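Local coordinates for protein FIG000988: Predicted permease (Vibrio cholerae, PDB 6MJP) that probably forms, with its partner permease LptG and two LptB ATPases, the inner-membrane ABC transporter that moves lipopolysaccharide toward the outer membrane, at residues D[76-80]-D[284-289]. Sequence-based numbering, arbitrary orientation.
Sequences FGRLY and VPLSAV. With JU7 (6-cyclohexylhexyl beta-D-glucopyranoside), chain T.
Residues 76-80 form a helical turn near the C-terminal end of helix 48-81, with Y80 N hydrogen-bonded to F76 O at 2.8 Å. Residues 284-289 carry the weakly bonded last part of helix 260-286, kinked at P285, whose N lacks a bond to the preceding turn, and then a loop through S287 (phi/psi -75/-6) into extended A288 and V289. F76 (chi1 m) points toward this exit; its CB lies 3.3 Å from S287 OG, and its ring edge meets V284, CE2 to CG1 4.4 Å. S287, chi1 p, turns its hydroxyl back, donating from OG to V284 O at 3.1 Å. At G77 the backbones come close: its CA is 5.5 Å from S287 CA and 4.0 Å from S287 O, while G77 O touches V289 CG2 at 4.0 Å. R78 points away, its CD 3.8 Å from O04 of the detergent JU7, and forms salt bridges with E10 and E82, also of the JU7 pocket. Y80 (chi1 m) lays its ring over A288 in a CH-pi contact, A288 CA 3.8 Å from the centroid and nearly on the ring normal; its CB is 3.5 Å from V289 O. No hydrogen bond crosses the interface, which buries 325 Å² within the permease's transmembrane domain. Around it, F76 and L79 pack on helix 2-36, L79 and Y80 on helix 84-91, and P285 on helix 332-346.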
loop_
_atom_site.group_PDB
_atom_site.type_symbol
_atom_site.label_atom_id
_atom_site.label_comp_id
_atom_site.label_asym_id
_atom_site.label_seq_id
_atom_site.Cartn_x
_atom_site.Cartn_y
_atom_site.Cartn_z
ATOM N N PHE D 76 2.034 -13.884 17.188
ATOM C CA PHE D 76 3.378 -14.009 17.734
ATOM C C PHE D 76 4.081 -12.662 17.799
ATOM O O PHE D 76 4.824 -12.394 18.748
ATOM C CB PHE D 76 4.197 -14.991 16.912
ATOM C CG PHE D 76 3.829 -16.429 17.138
ATOM C CD1 PHE D 76 2.659 -16.773 17.797
ATOM C CD2 PHE D 76 4.667 -17.441 16.700
ATOM C CE1 PHE D 76 2.326 -18.097 18.002
ATOM C CE2 PHE D 76 4.340 -18.768 16.907
ATOM C CZ PHE D 76 3.166 -19.096 17.559
ATOM N N GLY D 77 3.868 -11.808 16.804
ATOM C CA GLY D 77 4.325 -10.435 16.921
ATOM C C GLY D 77 3.834 -9.762 18.187
ATOM O O GLY D 77 4.610 -9.120 18.894
ATOM N N ARG D 78 2.546 -9.909 18.500
ATOM C CA ARG D 78 2.024 -9.290 19.713
ATOM C C ARG D 78 2.711 -9.848 20.948
ATOM O O ARG D 78 3.128 -9.094 21.832
ATOM C CB ARG D 78 0.519 -9.502 19.817
ATOM C CG ARG D 78 -0.113 -8.756 20.954
ATOM C CD ARG D 78 -1.533 -9.169 21.067
ATOM N NE ARG D 78 -1.706 -10.240 22.039
ATOM C CZ ARG D 78 -2.282 -11.405 21.772
ATOM N NH1 ARG D 78 -2.407 -12.314 22.730
ATOM N NH2 ARG D 78 -2.750 -11.654 20.551
ATOM N N LEU D 79 2.832 -11.176 21.023
ATOM C CA LEU D 79 3.472 -11.797 22.177
ATOM C C LEU D 79 4.932 -11.391 22.278
ATOM O O LEU D 79 5.458 -11.219 23.379
ATOM C CB LEU D 79 3.334 -13.317 22.105
ATOM C CG LEU D 79 1.888 -13.816 22.078
ATOM C CD1 LEU D 79 1.800 -15.333 22.056
ATOM C CD2 LEU D 79 1.146 -13.251 23.267
ATOM N N TYR D 80 5.611 -11.246 21.142
ATOM C CA TYR D 80 6.969 -10.724 21.175
ATOM C C TYR D 80 6.996 -9.275 21.634
ATOM O O TYR D 80 7.912 -8.878 22.359
ATOM C CB TYR D 80 7.618 -10.851 19.800
ATOM C CG TYR D 80 8.356 -12.153 19.556
ATOM C CD1 TYR D 80 9.626 -12.366 20.082
ATOM C CD2 TYR D 80 7.794 -13.151 18.778
ATOM C CE1 TYR D 80 10.297 -13.537 19.856
ATOM C CE2 TYR D 80 8.456 -14.325 18.544
ATOM C CZ TYR D 80 9.706 -14.515 19.086
ATOM O OH TYR D 80 10.371 -15.692 18.848
ATOM N N VAL D 284 7.181 -18.748 11.386
ATOM C CA VAL D 284 7.382 -18.799 12.835
ATOM C C VAL D 284 8.658 -18.079 13.263
ATOM O O VAL D 284 8.580 -17.206 14.141
ATOM C CB VAL D 284 7.313 -20.254 13.330
ATOM C CG1 VAL D 284 7.813 -20.331 14.734
ATOM C CG2 VAL D 284 5.890 -20.751 13.274
ATOM N N PRO D 285 9.839 -18.358 12.688
ATOM C CA PRO D 285 11.025 -17.563 13.056
ATOM C C PRO D 285 10.968 -16.117 12.580
ATOM O O PRO D 285 11.669 -15.275 13.153
ATOM C CB PRO D 285 12.181 -18.312 12.379
ATOM C CG PRO D 285 11.609 -19.614 11.908
ATOM C CD PRO D 285 10.173 -19.361 11.661
ATOM N N LEU D 286 10.154 -15.807 11.560
ATOM C CA LEU D 286 10.082 -14.476 10.955
ATOM C C LEU D 286 9.299 -13.483 11.809
ATOM O O LEU D 286 9.465 -12.261 11.660
ATOM C CB LEU D 286 9.444 -14.581 9.558
ATOM C CG LEU D 286 9.187 -13.308 8.740
ATOM C CD1 LEU D 286 10.484 -12.569 8.476
ATOM C CD2 LEU D 286 8.477 -13.620 7.437
ATOM N N SER D 287 8.460 -13.983 12.702
ATOM C CA SER D 287 7.622 -13.118 13.507
ATOM C C SER D 287 8.376 -12.411 14.629
ATOM O O SER D 287 7.778 -11.567 15.306
ATOM C CB SER D 287 6.485 -13.941 14.095
ATOM O OG SER D 287 6.973 -14.722 15.168
ATOM N N ALA D 288 9.656 -12.714 14.855
ATOM C CA ALA D 288 10.344 -12.136 16.003
ATOM C C ALA D 288 10.601 -10.654 15.756
ATOM O O ALA D 288 11.193 -10.276 14.740
ATOM C CB ALA D 288 11.648 -12.872 16.297
ATOM N N VAL D 289 10.131 -9.823 16.682
ATOM C CA VAL D 289 10.310 -8.381 16.647
ATOM C C VAL D 289 10.601 -7.942 18.071
ATOM O O VAL D 289 10.163 -8.584 19.027
ATOM C CB VAL D 289 9.062 -7.659 16.078
ATOM C CG1 VAL D 289 9.035 -7.752 14.564
ATOM C CG2 VAL D 289 7.806 -8.280 16.627
HETATM C C02 JU7 T . -6.130 -9.760 22.376
HETATM C C03 JU7 T . -5.784 -8.259 22.111
HETATM C C05 JU7 T . -5.879 -7.136 19.986
HETATM C C06 JU7 T . -5.479 -7.427 18.521
HETATM C C07 JU7 T . -6.312 -6.631 17.498
HETATM C C08 JU7 T . -5.497 -5.784 16.476
HETATM C C09 JU7 T . -6.096 -5.772 15.021
HETATM C C10 JU7 T . -5.054 -5.459 13.902
HETATM C C11 JU7 T . -5.533 -5.664 12.431
HETATM C C12 JU7 T . -5.958 -7.107 12.174
HETATM C C13 JU7 T . -6.273 -7.400 10.696
HETATM C C14 JU7 T . -5.102 -7.078 9.781
HETATM C C15 JU7 T . -4.698 -5.632 10.005
HETATM C C16 JU7 T . -4.374 -5.365 11.479
HETATM C C18 JU7 T . -5.237 -7.829 24.358
HETATM C C19 JU7 T . -4.002 -7.720 25.263
HETATM C C21 JU7 T . -5.986 -9.105 24.866
HETATM C C23 JU7 T . -6.838 -9.826 23.759
HETATM O O01 JU7 T . -7.055 -10.165 21.421
HETATM O O04 JU7 T . -5.201 -8.070 20.833
HETATM O O17 JU7 T . -4.757 -7.963 23.036
HETATM O O20 JU7 T . -3.348 -6.543 24.926
HETATM O O22 JU7 T . -6.880 -8.678 25.871
HETATM O O24 JU7 T . -6.933 -11.191 24.053
#